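Side-chain contacts in hypothetical protein SpyM3_0169 (Streptococcus pyogenes, PDB 1PG6), which is of unknown function but belongs to the AIM24 family, a cupin-clan group named for mitochondrial biogenesis, and binds calcium ions in this crystal: residues A160-F163 with G164-K168; T177-N180 with A181-V184; E228-A231 with G232-R236. One frame throughout, in Å; residues are numbered along the deposited sequence.

Contact 1: residues A160-F163 with G164-K168; sequences ANSF and GSIKK. With CA (calcium ion), chain B.
The hydroxyl of S162 is held between two backbone groups: OG donates to the carbonyl oxygen of G164 at 2.8 Å and is also hydrogen-bonded to the backbone N of Q102. The donor meets G164 O from above the carbonyl plane, 41° out of it, so no lone pair points straight at it. With OG set between the backbone N and the carbonyl carbon (chi1 65°), the hydroxyl is placed where it meets G164 O as the chain bends back. G164 makes that bend at a positive phi of 97°, where a CB would be jammed against the carbonyl of F163. I166 then lays its longer branch alongside the serine. Its CG1 comes within 3.2 Å of S162 OG and only 3.4 Å of S162 CB, a tight carbon contact, while CD1 lies a little farther off, 3.6 Å from S162 OG. The F163 side chain keeps CG 3.8 Å from G164 N and also touches T99, Q223 and L225.

A calcium ion is bound where strand 156-161 ends. N161 OD1 binds it at 2.7 Å and the carbonyl oxygen S162 O at 2.5 Å, with a water at a similar distance and T99 as a further ligand. The amide of N161 cannot easily rotate, since ND2 is hydrogen-bonded to G118 O while OD1 holds the metal. The arrangement is a short connection between strands of two different antiparallel sheets, leading from strand 156-161 to strand 166-171, with a calcium site at its start.

Contact 2: residues T177-N180 with A181-V184; sequences TIDN and AHVV
D179 reaches over the turn to both A181 and H182. Its CB lies 4.0 Å from H182 CD2, and CG sits at the edge of the imidazole, in the ring plane. At the carboxylate the two oxygens part company. OD1 takes the backbone N-H of A181 at 3.0 Å, a fairly straight bond that arrives 48° above the carboxylate plane, and it also touches the methyl of A181. OD2 goes to the imidazole edge, 3.6 Å from H182 CD2, with carboxylate and ring planes 75° apart. A water 2.7 Å from H182 NE2 makes a weak bond to OD2 as well. The carboxylate can do this because CG is anti to the backbone N (chi1 175°), folding forward along the chain.

The OD1 bond makes an Asx turn, reinforced by the backbone bonds from H182 N to D179 O and from V183 N to N180 O, which wind residues 180-182 into a short 3-10 segment between strands 174-179 and 183-187. Between the strand ends, I178 CB meets V183 CG2 at 4.1 Å, the two side chains crossing at about a right angle, and the amide ND2 of N180 rests 3.7 Å from V183 CB.

On its other nitrogen, ND1, H182 is hydrogen-bonded to Q223 O, which fixes the ring's rotation. E208 brings a second carboxylate close to OD2, which would tend to raise the pKa of D179; the A181 N-H would favour the charged form, and so would the imidazole if it were protonated.

Contact 3: residues E228-A231 with G232-R236; sequences EQFA and GTLKR
The carbonyl oxygen of F230 takes two hydrogen bonds from T233, with a weak third from L234 N. The shortest comes from OG1 at 2.7 Å, lying in the carbonyl plane on a lone pair; the backbone N of T233 adds another at 3.0 Å from well above that plane. The threonine hydroxyl reaches back because OG1 lies between the backbone N and the carbonyl carbon (chi1 72°), which leaves CG2 against Q229 O. Around this pair the helix carries both i-4 and i-3 bonds: G232 N to E228 O at 3.0 Å, T233 N to Q229 O, and L234 N to A231 O.

One turn on, L234 lies over part of one face of the F230 ring. Its CG is above that face, and CD1 makes an off-centre CH-pi contact, 4.2 Å from the ring centroid and 3.8 Å from CE2. At the other end of the helix, Q229 N is hydrogen-bonded to N226 OD1. An i/i+4 Phe-Leu contact thus sits beside a threonine hydroxyl bonded back to the carbonyl three residues earlier, on the exposed helix 227-234 near the C-terminus, where i-3 bonds mix with i-4 bonds.

How the contacts relate
The three contacts follow one another along the chain. Contacts 1 and 2, with centres about 11 Å apart, are two successive strand connections, with strands 166-171 and 174-179 between them. Contact 1 joins two six-stranded antiparallel sheets; contact 2 leads from a three-stranded sheet back, through strand 183-187, into the six-stranded sheet that holds 166-171. They touch through V184, which packs on A160, N161 O and S162 beside the calcium site. Contact 3 is peripheral, on the C-terminal helix. Its centre is about 19 Å from that of contact 1 and about 18 Å from that of contact 2. The helix touches the loop beside the calcium site through F230 CB and F163 CE2, but does not touch contact 2.

Contact 1: residues A160-F163 with G164-K168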
ATOM      1  N   ALA A 160      -0.492  -4.523  -4.519  1.00 10.35           N
ATOM      2  CA  ALA A 160      -0.835  -3.120  -4.324  1.00 10.61           C
ATOM      3  C   ALA A 160      -2.249  -2.927  -4.863  1.00 10.65           C
ATOM      4  O   ALA A 160      -2.679  -3.660  -5.752  1.00 10.95           O
ATOM      5  CB  ALA A 160       0.145  -2.222  -5.072  1.00 10.41           C
ATOM      6  N   ASN A 161      -2.973  -1.953  -4.323  1.00 10.55           N
ATOM      7  CA  ASN A 161      -4.350  -1.708  -4.760  1.00 10.68           C
ATOM      8  C   ASN A 161      -4.542  -0.233  -5.100  1.00  9.98           C
ATOM      9  O   ASN A 161      -3.900   0.630  -4.517  1.00 10.25           O
ATOM     10  CB  ASN A 161      -5.311  -2.099  -3.638  1.00 14.68           C
ATOM     11  CG  ASN A 161      -5.367  -1.051  -2.549  1.00 16.46           C
ATOM     12  OD1 ASN A 161      -6.153  -0.110  -2.631  1.00 23.81           O
ATOM     13  ND2 ASN A 161      -4.515  -1.184  -1.549  1.00 18.95           N
ATOM     14  N   SER A 162      -5.450   0.050  -6.030  1.00 10.01           N
ATOM     15  CA  SER A 162      -5.712   1.429  -6.433  1.00  9.49           C
ATOM     16  C   SER A 162      -7.136   1.869  -6.179  1.00  8.82           C
ATOM     17  O   SER A 162      -8.031   1.050  -6.012  1.00  9.93           O
ATOM     18  CB  SER A 162      -5.477   1.587  -7.933  1.00 11.26           C
ATOM     19  OG  SER A 162      -6.430   0.798  -8.640  1.00 10.11           O
ATOM     20  N   PHE A 163      -7.331   3.181  -6.150  1.00  6.64           N
ATOM     21  CA  PHE A 163      -8.666   3.753  -6.071  1.00  7.24           C
ATOM     22  C   PHE A 163      -8.785   4.193  -7.539  1.00  6.64           C
ATOM     23  O   PHE A 163      -8.061   5.080  -7.998  1.00  7.65           O
ATOM     24  CB  PHE A 163      -8.709   4.977  -5.161  1.00  8.30           C
ATOM     25  CG  PHE A 163     -10.039   5.690  -5.173  1.00  8.63           C
ATOM     26  CD1 PHE A 163     -11.237   4.971  -5.175  1.00  8.46           C
ATOM     27  CD2 PHE A 163     -10.096   7.078  -5.162  1.00  8.67           C
ATOM     28  CE1 PHE A 163     -12.471   5.633  -5.166  1.00  8.83           C
ATOM     29  CE2 PHE A 163     -11.328   7.754  -5.152  1.00 10.16           C
ATOM     30  CZ  PHE A 163     -12.515   7.032  -5.154  1.00  9.37           C
ATOM     31  N   GLY A 164      -9.681   3.557  -8.281  1.00  7.36           N
ATOM     32  CA  GLY A 164      -9.813   3.875  -9.687  1.00  6.95           C
ATOM     33  C   GLY A 164      -9.015   2.846 -10.475  1.00  7.97           C
ATOM     34  O   GLY A 164      -8.642   1.800  -9.936  1.00  9.20           O
ATOM     35  N   SER A 165      -8.760   3.136 -11.748  1.00  8.56           N
ATOM     36  CA  SER A 165      -8.019   2.227 -12.623  1.00  8.26           C
ATOM     37  C   SER A 165      -6.522   2.519 -12.610  1.00  9.97           C
ATOM     38  O   SER A 165      -6.114   3.657 -12.384  1.00  9.94           O
ATOM     39  CB  SER A 165      -8.551   2.323 -14.056  1.00  9.89           C
ATOM     40  OG  SER A 165      -9.938   1.981 -14.114  1.00  8.85           O
ATOM     41  N   ILE A 166      -5.721   1.485 -12.866  1.00  9.65           N
ATOM     42  CA  ILE A 166      -4.259   1.594 -12.862  1.00 11.97           C
ATOM     43  C   ILE A 166      -3.612   1.734 -14.228  1.00 13.17           C
ATOM     44  O   ILE A 166      -3.986   1.050 -15.182  1.00 13.48           O
ATOM     45  CB  ILE A 166      -3.612   0.358 -12.180  1.00 12.36           C
ATOM     46  CG1 ILE A 166      -4.021   0.306 -10.711  1.00 11.94           C
ATOM     47  CG2 ILE A 166      -2.076   0.411 -12.313  1.00 15.20           C
ATOM     48  CD1 ILE A 166      -3.591  -0.986 -10.005  1.00 14.28           C
ATOM     49  N   LYS A 167      -2.625   2.624 -14.307  1.00 14.55           N
ATOM     50  CA  LYS A 167      -1.871   2.843 -15.533  1.00 15.11           C
ATOM     51  C   LYS A 167      -0.400   2.688 -15.171  1.00 14.78           C
ATOM     52  O   LYS A 167       0.058   3.222 -14.163  1.00 12.91           O
ATOM     53  CB  LYS A 167      -2.120   4.247 -16.089  1.00 17.78           C
ATOM     54  CG  LYS A 167      -1.343   4.546 -17.362  1.00 23.44           C
ATOM     55  CD  LYS A 167      -1.675   5.924 -17.902  1.00 27.64           C
ATOM     56  CE  LYS A 167      -0.912   6.210 -19.185  1.00 30.93           C
ATOM     57  NZ  LYS A 167       0.561   6.211 -18.960  1.00 34.69           N
ATOM     58  N   LYS A 168       0.332   1.940 -15.987  1.00 14.95           N
ATOM     59  CA  LYS A 168       1.753   1.721 -15.752  1.00 16.62           C
ATOM     60  C   LYS A 168       2.558   2.652 -16.648  1.00 17.50           C
ATOM     61  O   LYS A 168       2.370   2.675 -17.865  1.00 18.97           O
ATOM     62  CB  LYS A 168       2.112   0.265 -16.056  1.00 17.16           C
ATOM     63  CG  LYS A 168       3.586  -0.072 -15.900  1.00 20.06           C
ATOM     64  CD  LYS A 168       3.858  -1.497 -16.364  1.00 22.35           C
ATOM     65  CE  LYS A 168       5.331  -1.854 -16.253  1.00 26.89           C
ATOM     66  NZ  LYS A 168       5.603  -3.232 -16.756  1.00 29.44           N
TER
HETATM   67 CA    CA B 237      -8.437  -0.339  -4.008  1.00 31.32          CA
HETATM   68  O   HOH W   1      -8.778  -2.284  -5.534  1.00 15.73           O

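Contact 2: residues T177-N180 with A181-V184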
ATOM      1  N   THR A 177       6.535  14.615 -12.984  1.00 18.60           N
ATOM      2  CA  THR A 177       5.908  15.036 -11.738  1.00 16.64           C
ATOM      3  C   THR A 177       4.411  14.748 -11.797  1.00 16.56           C
ATOM      4  O   THR A 177       3.720  15.157 -12.730  1.00 15.29           O
ATOM      5  CB  THR A 177       6.155  16.533 -11.485  1.00 19.42           C
ATOM      6  OG1 THR A 177       7.565  16.753 -11.327  1.00 19.52           O
ATOM      7  CG2 THR A 177       5.430  16.992 -10.228  1.00 18.82           C
ATOM      8  N   ILE A 178       3.924  14.047 -10.781  1.00 14.79           N
ATOM      9  CA  ILE A 178       2.523  13.652 -10.712  1.00 14.64           C
ATOM     10  C   ILE A 178       1.902  13.940  -9.349  1.00 13.82           C
ATOM     11  O   ILE A 178       2.560  13.812  -8.321  1.00 15.27           O
ATOM     12  CB  ILE A 178       2.395  12.131 -10.955  1.00 15.02           C
ATOM     13  CG1 ILE A 178       3.145  11.739 -12.229  1.00 16.04           C
ATOM     14  CG2 ILE A 178       0.927  11.737 -11.063  1.00 14.48           C
ATOM     15  CD1 ILE A 178       3.314  10.256 -12.376  1.00 16.12           C
ATOM     16  N   ASP A 179       0.630  14.334  -9.366  1.00 13.33           N
ATOM     17  CA  ASP A 179      -0.140  14.588  -8.152  1.00 12.54           C
ATOM     18  C   ASP A 179       0.044  13.307  -7.325  1.00 13.32           C
ATOM     19  O   ASP A 179      -0.283  12.210  -7.792  1.00 12.81           O
ATOM     20  CB  ASP A 179      -1.606  14.790  -8.553  1.00 12.38           C
ATOM     21  CG  ASP A 179      -2.538  14.957  -7.376  1.00 13.08           C
ATOM     22  OD1 ASP A 179      -2.147  14.704  -6.220  1.00 15.43           O
ATOM     23  OD2 ASP A 179      -3.697  15.339  -7.634  1.00 12.57           O
ATOM     24  N   ASN A 180       0.570  13.422  -6.109  1.00 11.95           N
ATOM     25  CA  ASN A 180       0.823  12.223  -5.308  1.00 12.16           C
ATOM     26  C   ASN A 180      -0.424  11.427  -4.958  1.00 10.86           C
ATOM     27  O   ASN A 180      -0.336  10.236  -4.659  1.00 12.64           O
ATOM     28  CB  ASN A 180       1.573  12.580  -4.025  1.00 12.92           C
ATOM     29  CG  ASN A 180       2.188  11.363  -3.357  1.00 13.74           C
ATOM     30  OD1 ASN A 180       1.949  11.092  -2.178  1.00 15.05           O
ATOM     31  ND2 ASN A 180       2.977  10.618  -4.113  1.00 11.76           N
ATOM     32  N   ALA A 181      -1.583  12.080  -4.993  1.00 10.56           N
ATOM     33  CA  ALA A 181      -2.849  11.413  -4.684  1.00  9.05           C
ATOM     34  C   ALA A 181      -3.175  10.367  -5.750  1.00  9.64           C
ATOM     35  O   ALA A 181      -4.025   9.501  -5.544  1.00 10.57           O
ATOM     36  CB  ALA A 181      -3.971  12.439  -4.603  1.00 10.28           C
ATOM     37  N   HIS A 182      -2.501  10.466  -6.892  1.00  8.65           N
ATOM     38  CA  HIS A 182      -2.703   9.530  -8.001  1.00  9.31           C
ATOM     39  C   HIS A 182      -1.569   8.519  -8.134  1.00 10.90           C
ATOM     40  O   HIS A 182      -1.560   7.700  -9.054  1.00 11.02           O
ATOM     41  CB  HIS A 182      -2.855  10.295  -9.318  1.00  9.23           C
ATOM     42  CG  HIS A 182      -4.183  10.974  -9.470  1.00  8.58           C
ATOM     43  ND1 HIS A 182      -5.296  10.324  -9.955  1.00  8.17           N
ATOM     44  CD2 HIS A 182      -4.584  12.227  -9.154  1.00  9.70           C
ATOM     45  CE1 HIS A 182      -6.330  11.149  -9.928  1.00  8.26           C
ATOM     46  NE2 HIS A 182      -5.925  12.310  -9.446  1.00 11.08           N
ATOM     47  N   VAL A 183      -0.613   8.568  -7.210  1.00 10.15           N
ATOM     48  CA  VAL A 183       0.518   7.650  -7.256  1.00 10.01           C
ATOM     49  C   VAL A 183       0.275   6.434  -6.375  1.00  9.34           C
ATOM     50  O   VAL A 183       0.046   6.556  -5.176  1.00 11.61           O
ATOM     51  CB  VAL A 183       1.818   8.365  -6.822  1.00 10.25           C
ATOM     52  CG1 VAL A 183       2.969   7.372  -6.741  1.00  9.82           C
ATOM     53  CG2 VAL A 183       2.147   9.476  -7.810  1.00 10.35           C
ATOM     54  N   VAL A 184       0.311   5.252  -6.980  1.00  9.14           N
ATOM     55  CA  VAL A 184       0.087   4.015  -6.240  1.00  9.38           C
ATOM     56  C   VAL A 184       1.387   3.443  -5.672  1.00 10.44           C
ATOM     57  O   VAL A 184       1.546   3.301  -4.457  1.00  9.89           O
ATOM     58  CB  VAL A 184      -0.562   2.936  -7.143  1.00  9.37           C
ATOM     59  CG1 VAL A 184      -0.748   1.636  -6.362  1.00 10.49           C
ATOM     60  CG2 VAL A 184      -1.902   3.437  -7.666  1.00  9.18           C
TER
HETATM   61  O   HOH W   2      -6.830  14.807  -8.858  1.00 10.01           O
HETATM   62  O   HOH W   3      -2.036   7.865  -3.505  1.00 27.62           O

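Contact 3: residues E228-A231 with G232-R236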
ATOM      1  N   GLU A 228      -8.886  11.972  -1.871  1.00 12.93           N
ATOM      2  CA  GLU A 228      -9.132  13.236  -1.194  1.00 16.03           C
ATOM      3  C   GLU A 228     -10.146  14.075  -1.956  1.00 15.80           C
ATOM      4  O   GLU A 228     -11.034  14.685  -1.357  1.00 16.88           O
ATOM      5  CB  GLU A 228      -7.832  14.020  -1.029  1.00 18.79           C
ATOM      6  CG  GLU A 228      -8.010  15.321  -0.268  1.00 21.87           C
ATOM      7  CD  GLU A 228      -6.701  15.854   0.271  1.00 26.97           C
ATOM      8  OE1 GLU A 228      -6.719  16.909   0.939  1.00 28.24           O
ATOM      9  OE2 GLU A 228      -5.657  15.214   0.028  1.00 31.13           O
ATOM     10  N   GLN A 229     -10.014  14.107  -3.278  1.00 16.56           N
ATOM     11  CA  GLN A 229     -10.936  14.870  -4.112  1.00 16.42           C
ATOM     12  C   GLN A 229     -12.331  14.272  -4.032  1.00 15.38           C
ATOM     13  O   GLN A 229     -13.322  15.000  -3.990  1.00 15.27           O
ATOM     14  CB  GLN A 229     -10.474  14.878  -5.572  1.00 19.47           C
ATOM     15  CG  GLN A 229      -9.255  15.742  -5.851  1.00 24.27           C
ATOM     16  CD  GLN A 229      -9.499  17.209  -5.561  1.00 25.71           C
ATOM     17  OE1 GLN A 229     -10.465  17.800  -6.046  1.00 29.23           O
ATOM     18  NE2 GLN A 229      -8.616  17.809  -4.775  1.00 29.86           N
ATOM     19  N   PHE A 230     -12.414  12.943  -4.016  1.00 13.42           N
ATOM     20  CA  PHE A 230     -13.720  12.302  -3.929  1.00 12.55           C
ATOM     21  C   PHE A 230     -14.371  12.638  -2.590  1.00 14.04           C
ATOM     22  O   PHE A 230     -15.560  12.975  -2.531  1.00 13.76           O
ATOM     23  CB  PHE A 230     -13.605  10.782  -4.093  1.00 12.86           C
ATOM     24  CG  PHE A 230     -14.930  10.073  -4.034  1.00  9.86           C
ATOM     25  CD1 PHE A 230     -15.957  10.403  -4.917  1.00 11.76           C
ATOM     26  CD2 PHE A 230     -15.160   9.095  -3.076  1.00 12.25           C
ATOM     27  CE1 PHE A 230     -17.204   9.768  -4.843  1.00 11.54           C
ATOM     28  CE2 PHE A 230     -16.399   8.451  -2.991  1.00 12.73           C
ATOM     29  CZ  PHE A 230     -17.418   8.793  -3.876  1.00 11.84           C
ATOM     30  N   ALA A 231     -13.595  12.553  -1.513  1.00 13.13           N
ATOM     31  CA  ALA A 231     -14.114  12.870  -0.182  1.00 14.93           C
ATOM     32  C   ALA A 231     -14.648  14.302  -0.187  1.00 16.00           C
ATOM     33  O   ALA A 231     -15.647  14.606   0.464  1.00 17.39           O
ATOM     34  CB  ALA A 231     -13.009  12.719   0.860  1.00 14.55           C
ATOM     35  N   GLY A 232     -13.980  15.169  -0.943  1.00 16.80           N
ATOM     36  CA  GLY A 232     -14.397  16.555  -1.028  1.00 18.52           C
ATOM     37  C   GLY A 232     -15.778  16.741  -1.630  1.00 18.84           C
ATOM     38  O   GLY A 232     -16.509  17.652  -1.238  1.00 20.29           O
ATOM     39  N   THR A 233     -16.142  15.886  -2.581  1.00 16.54           N
ATOM     40  CA  THR A 233     -17.448  15.983  -3.224  1.00 17.74           C
ATOM     41  C   THR A 233     -18.556  15.502  -2.294  1.00 18.74           C
ATOM     42  O   THR A 233     -19.729  15.817  -2.494  1.00 19.09           O
ATOM     43  CB  THR A 233     -17.515  15.134  -4.525  1.00 17.46           C
ATOM     44  OG1 THR A 233     -17.554  13.736  -4.195  1.00 14.76           O
ATOM     45  CG2 THR A 233     -16.315  15.417  -5.406  1.00 16.36           C
ATOM     46  N   LEU A 234     -18.184  14.733  -1.279  1.00 20.15           N
ATOM     47  CA  LEU A 234     -19.162  14.205  -0.334  1.00 22.81           C
ATOM     48  C   LEU A 234     -19.435  15.162   0.822  1.00 25.53           C
ATOM     49  O   LEU A 234     -20.493  15.099   1.450  1.00 24.64           O
ATOM     50  CB  LEU A 234     -18.677  12.861   0.215  1.00 21.28           C
ATOM     51  CG  LEU A 234     -18.465  11.754  -0.821  1.00 19.81           C
ATOM     52  CD1 LEU A 234     -17.756  10.570  -0.180  1.00 22.79           C
ATOM     53  CD2 LEU A 234     -19.812  11.329  -1.390  1.00 18.68           C
ATOM     54  N   LYS A 235     -18.482  16.050   1.087  1.00 28.49           N
ATOM     55  CA  LYS A 235     -18.591  17.013   2.179  1.00 33.25           C
ATOM     56  C   LYS A 235     -19.901  17.793   2.276  1.00 35.21           C
ATOM     57  O   LYS A 235     -20.481  17.895   3.357  1.00 35.98           O
ATOM     58  CB  LYS A 235     -17.428  18.009   2.124  1.00 34.17           C
ATOM     59  CG  LYS A 235     -16.080  17.420   2.496  1.00 36.59           C
ATOM     60  CD  LYS A 235     -15.009  18.501   2.560  1.00 37.86           C
ATOM     61  CE  LYS A 235     -13.666  17.927   2.991  1.00 39.80           C
ATOM     62  NZ  LYS A 235     -12.606  18.972   3.067  1.00 40.94           N
ATOM     63  N   ARG A 236     -20.364  18.347   1.161  1.00 37.51           N
ATOM     64  CA  ARG A 236     -21.596  19.128   1.168  1.00 39.64           C
ATOM     65  C   ARG A 236     -22.798  18.351   1.696  1.00 40.41           C
ATOM     66  O   ARG A 236     -23.689  18.931   2.315  1.00 40.78           O
ATOM     67  CB  ARG A 236     -21.910  19.653  -0.235  1.00 42.25           C
ATOM     68  CG  ARG A 236     -22.169  18.572  -1.268  1.00 45.13           C
ATOM     69  CD  ARG A 236     -22.748  19.158  -2.548  1.00 48.08           C
ATOM     70  NE  ARG A 236     -21.890  20.188  -3.127  1.00 50.93           N
ATOM     71  CZ  ARG A 236     -22.156  20.828  -4.261  1.00 52.49           C
ATOM     72  NH1 ARG A 236     -23.258  20.545  -4.942  1.00 53.54           N
ATOM     73  NH2 ARG A 236     -21.321  21.753  -4.716  1.00 53.29           N
TER